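Local coordinates for protein CTP:phosphocholine Cytidylyltransferase (Streptococcus pneumoniae, PDB 1JYK) that transfers a cytidylyl group from CTP to phosphocholine, probably yielding CDP-choline and pyrophosphate, at residues N72-I77 and Y92-V97. Residues are numbered along the deposited sequence; the frame is centred on the assembly and turned at random.
Sequences NDIIII and YGVRLV
The guanidinium group of R95 takes D73 at its edge, near its plane, and I75 obliquely, where CD1 of I75 lies 3.3 Å from NH2 of R95. The D73 carboxylate is turned 38° from the guanidinium plane, and a salt bridge joins them through a weak hydrogen bond from NH2 of R95 to OD1 of D73 (3.3 Å). R95 runs alongside I75, pointing the same way, and a bend at chi3 (-71°) brings NH2 to the acid, whose other oxygen, OD2, pairs with R25. Further along this face CG2 of I75 presses against CG2 of V97 at 3.5 Å, and CD1 of I77 rests on CB of V97. Beneath these side chains the backbones run parallel, R95 N donating to I74 O (2.8 Å), I76 N to R95 O (2.8 Å) and V97 N to I76 O (2.9 Å). Strands 74-78 and 95-98 are consecutive strands of a beta-alpha-beta unit crossing through helix 87-92, within the mixed sheet of the nucleotidyltransferase fold; strand 27-32 flanks 74-78 on its other side. The opposite face, carrying I76 and L96, is turned to that helix. There CD1 of I76 meets CG2 of V94 at 3.9 Å, CB of I76 touches CD2 of L96, and L88 packs on both I76 and V94. Where the helix ends, G93 has positive phi (82°) and the chains are still too far apart to pair directly; one water accepts from I74 N and lies by the carbonyl of N72, while a second lies between N72 O and Y92 O.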
loop_
_atom_site.group_PDB
_atom_site.type_symbol
_atom_site.label_atom_id
_atom_site.label_comp_id
_atom_site.label_asym_id
_atom_site.label_seq_id
_atom_site.Cartn_x
_atom_site.Cartn_y
_atom_site.Cartn_z
ATOM N N ASN A 72 6.983 -14.586 -3.492
ATOM C CA ASN A 72 6.801 -15.303 -2.241
ATOM C C ASN A 72 7.476 -14.729 -1.009
ATOM O O ASN A 72 7.324 -15.269 0.085
ATOM C CB ASN A 72 7.227 -16.748 -2.449
ATOM C CG ASN A 72 6.537 -17.366 -3.634
ATOM O OD1 ASN A 72 5.380 -17.049 -3.916
ATOM N ND2 ASN A 72 7.238 -18.245 -4.350
ATOM N N ASP A 73 8.231 -13.649 -1.185
ATOM C CA ASP A 73 8.876 -12.995 -0.058
ATOM C C ASP A 73 7.920 -11.872 0.309
ATOM O O ASP A 73 7.991 -10.769 -0.244
ATOM C CB ASP A 73 10.235 -12.429 -0.454
ATOM C CG ASP A 73 10.939 -11.750 0.700
ATOM O OD1 ASP A 73 10.368 -11.700 1.812
ATOM O OD2 ASP A 73 12.067 -11.258 0.501
ATOM N N ILE A 74 7.022 -12.174 1.240
ATOM C CA ILE A 74 6.004 -11.233 1.678
ATOM C C ILE A 74 6.142 -10.845 3.148
ATOM O O ILE A 74 6.197 -11.701 4.036
ATOM C CB ILE A 74 4.597 -11.830 1.415
ATOM C CG1 ILE A 74 4.448 -12.127 -0.081
ATOM C CG2 ILE A 74 3.504 -10.880 1.908
ATOM C CD1 ILE A 74 3.335 -13.084 -0.397
ATOM N N ILE A 75 6.204 -9.538 3.385
ATOM C CA ILE A 75 6.334 -8.983 4.725
ATOM C C ILE A 75 5.075 -8.186 5.045
ATOM O O ILE A 75 4.659 -7.322 4.268
ATOM C CB ILE A 75 7.564 -8.039 4.829
ATOM C CG1 ILE A 75 8.833 -8.782 4.386
ATOM C CG2 ILE A 75 7.720 -7.530 6.255
ATOM C CD1 ILE A 75 10.055 -7.886 4.209
ATOM N N ILE A 76 4.455 -8.484 6.180
ATOM C CA ILE A 76 3.249 -7.780 6.574
ATOM C C ILE A 76 3.496 -6.967 7.836
ATOM O O ILE A 76 3.951 -7.504 8.849
ATOM C CB ILE A 76 2.085 -8.761 6.828
ATOM C CG1 ILE A 76 1.914 -9.683 5.621
ATOM C CG2 ILE A 76 0.804 -7.990 7.109
ATOM C CD1 ILE A 76 0.800 -10.687 5.777
ATOM N N ILE A 77 3.222 -5.667 7.765
ATOM C CA ILE A 77 3.380 -4.799 8.917
ATOM C C ILE A 77 2.086 -4.896 9.728
ATOM O O ILE A 77 1.014 -4.529 9.246
ATOM C CB ILE A 77 3.604 -3.324 8.503
ATOM C CG1 ILE A 77 4.710 -3.227 7.447
ATOM C CG2 ILE A 77 3.955 -2.502 9.735
ATOM C CD1 ILE A 77 5.986 -3.968 7.810
ATOM N N TYR A 92 0.888 -19.174 4.574
ATOM C CA TYR A 92 1.507 -18.640 3.358
ATOM C C TYR A 92 3.017 -18.438 3.387
ATOM O O TYR A 92 3.621 -18.172 2.343
ATOM C CB TYR A 92 0.865 -17.300 2.985
ATOM C CG TYR A 92 -0.609 -17.371 2.702
ATOM C CD1 TYR A 92 -1.524 -16.784 3.571
ATOM C CD2 TYR A 92 -1.091 -17.980 1.545
ATOM C CE1 TYR A 92 -2.883 -16.795 3.292
ATOM C CE2 TYR A 92 -2.453 -17.996 1.259
ATOM C CZ TYR A 92 -3.339 -17.397 2.138
ATOM O OH TYR A 92 -4.680 -17.359 1.857
ATOM N N GLY A 93 3.625 -18.544 4.563
ATOM C CA GLY A 93 5.060 -18.349 4.655
ATOM C C GLY A 93 5.439 -16.878 4.723
ATOM O O GLY A 93 6.581 -16.506 4.437
ATOM N N VAL A 94 4.487 -16.029 5.109
ATOM C CA VAL A 94 4.759 -14.596 5.211
ATOM C C VAL A 94 5.521 -14.263 6.488
ATOM O O VAL A 94 5.564 -15.059 7.431
ATOM C CB VAL A 94 3.455 -13.765 5.201
ATOM C CG1 VAL A 94 2.652 -14.077 3.949
ATOM C CG2 VAL A 94 2.645 -14.049 6.462
ATOM N N ARG A 95 6.133 -13.085 6.507
ATOM C CA ARG A 95 6.857 -12.630 7.685
ATOM C C ARG A 95 6.031 -11.500 8.284
ATOM O O ARG A 95 5.505 -10.663 7.551
ATOM C CB ARG A 95 8.242 -12.106 7.303
ATOM C CG ARG A 95 9.305 -13.185 7.123
ATOM C CD ARG A 95 10.692 -12.560 7.046
ATOM N NE ARG A 95 10.900 -11.830 5.794
ATOM C CZ ARG A 95 11.972 -11.088 5.527
ATOM N NH1 ARG A 95 12.941 -10.978 6.425
ATOM N NH2 ARG A 95 12.078 -10.463 4.359
ATOM N N LEU A 96 5.899 -11.478 9.604
ATOM C CA LEU A 96 5.134 -10.424 10.258
ATOM C C LEU A 96 6.085 -9.495 10.996
ATOM O O LEU A 96 7.002 -9.959 11.672
ATOM C CB LEU A 96 4.119 -11.022 11.244
ATOM C CG LEU A 96 3.144 -12.078 10.697
ATOM C CD1 LEU A 96 2.208 -12.546 11.805
ATOM C CD2 LEU A 96 2.339 -11.494 9.542
ATOM N N VAL A 97 5.880 -8.188 10.844
ATOM C CA VAL A 97 6.708 -7.192 11.521
ATOM C C VAL A 97 5.799 -6.294 12.360
ATOM O O VAL A 97 4.920 -5.601 11.832
ATOM C CB VAL A 97 7.503 -6.341 10.513
ATOM C CG1 VAL A 97 8.330 -5.294 11.245
ATOM C CG2 VAL A 97 8.402 -7.236 9.692
HETATM O O HOH W 1 7.548 -14.655 2.998
HETATM O O HOH W 2 5.153 -15.868 1.369
#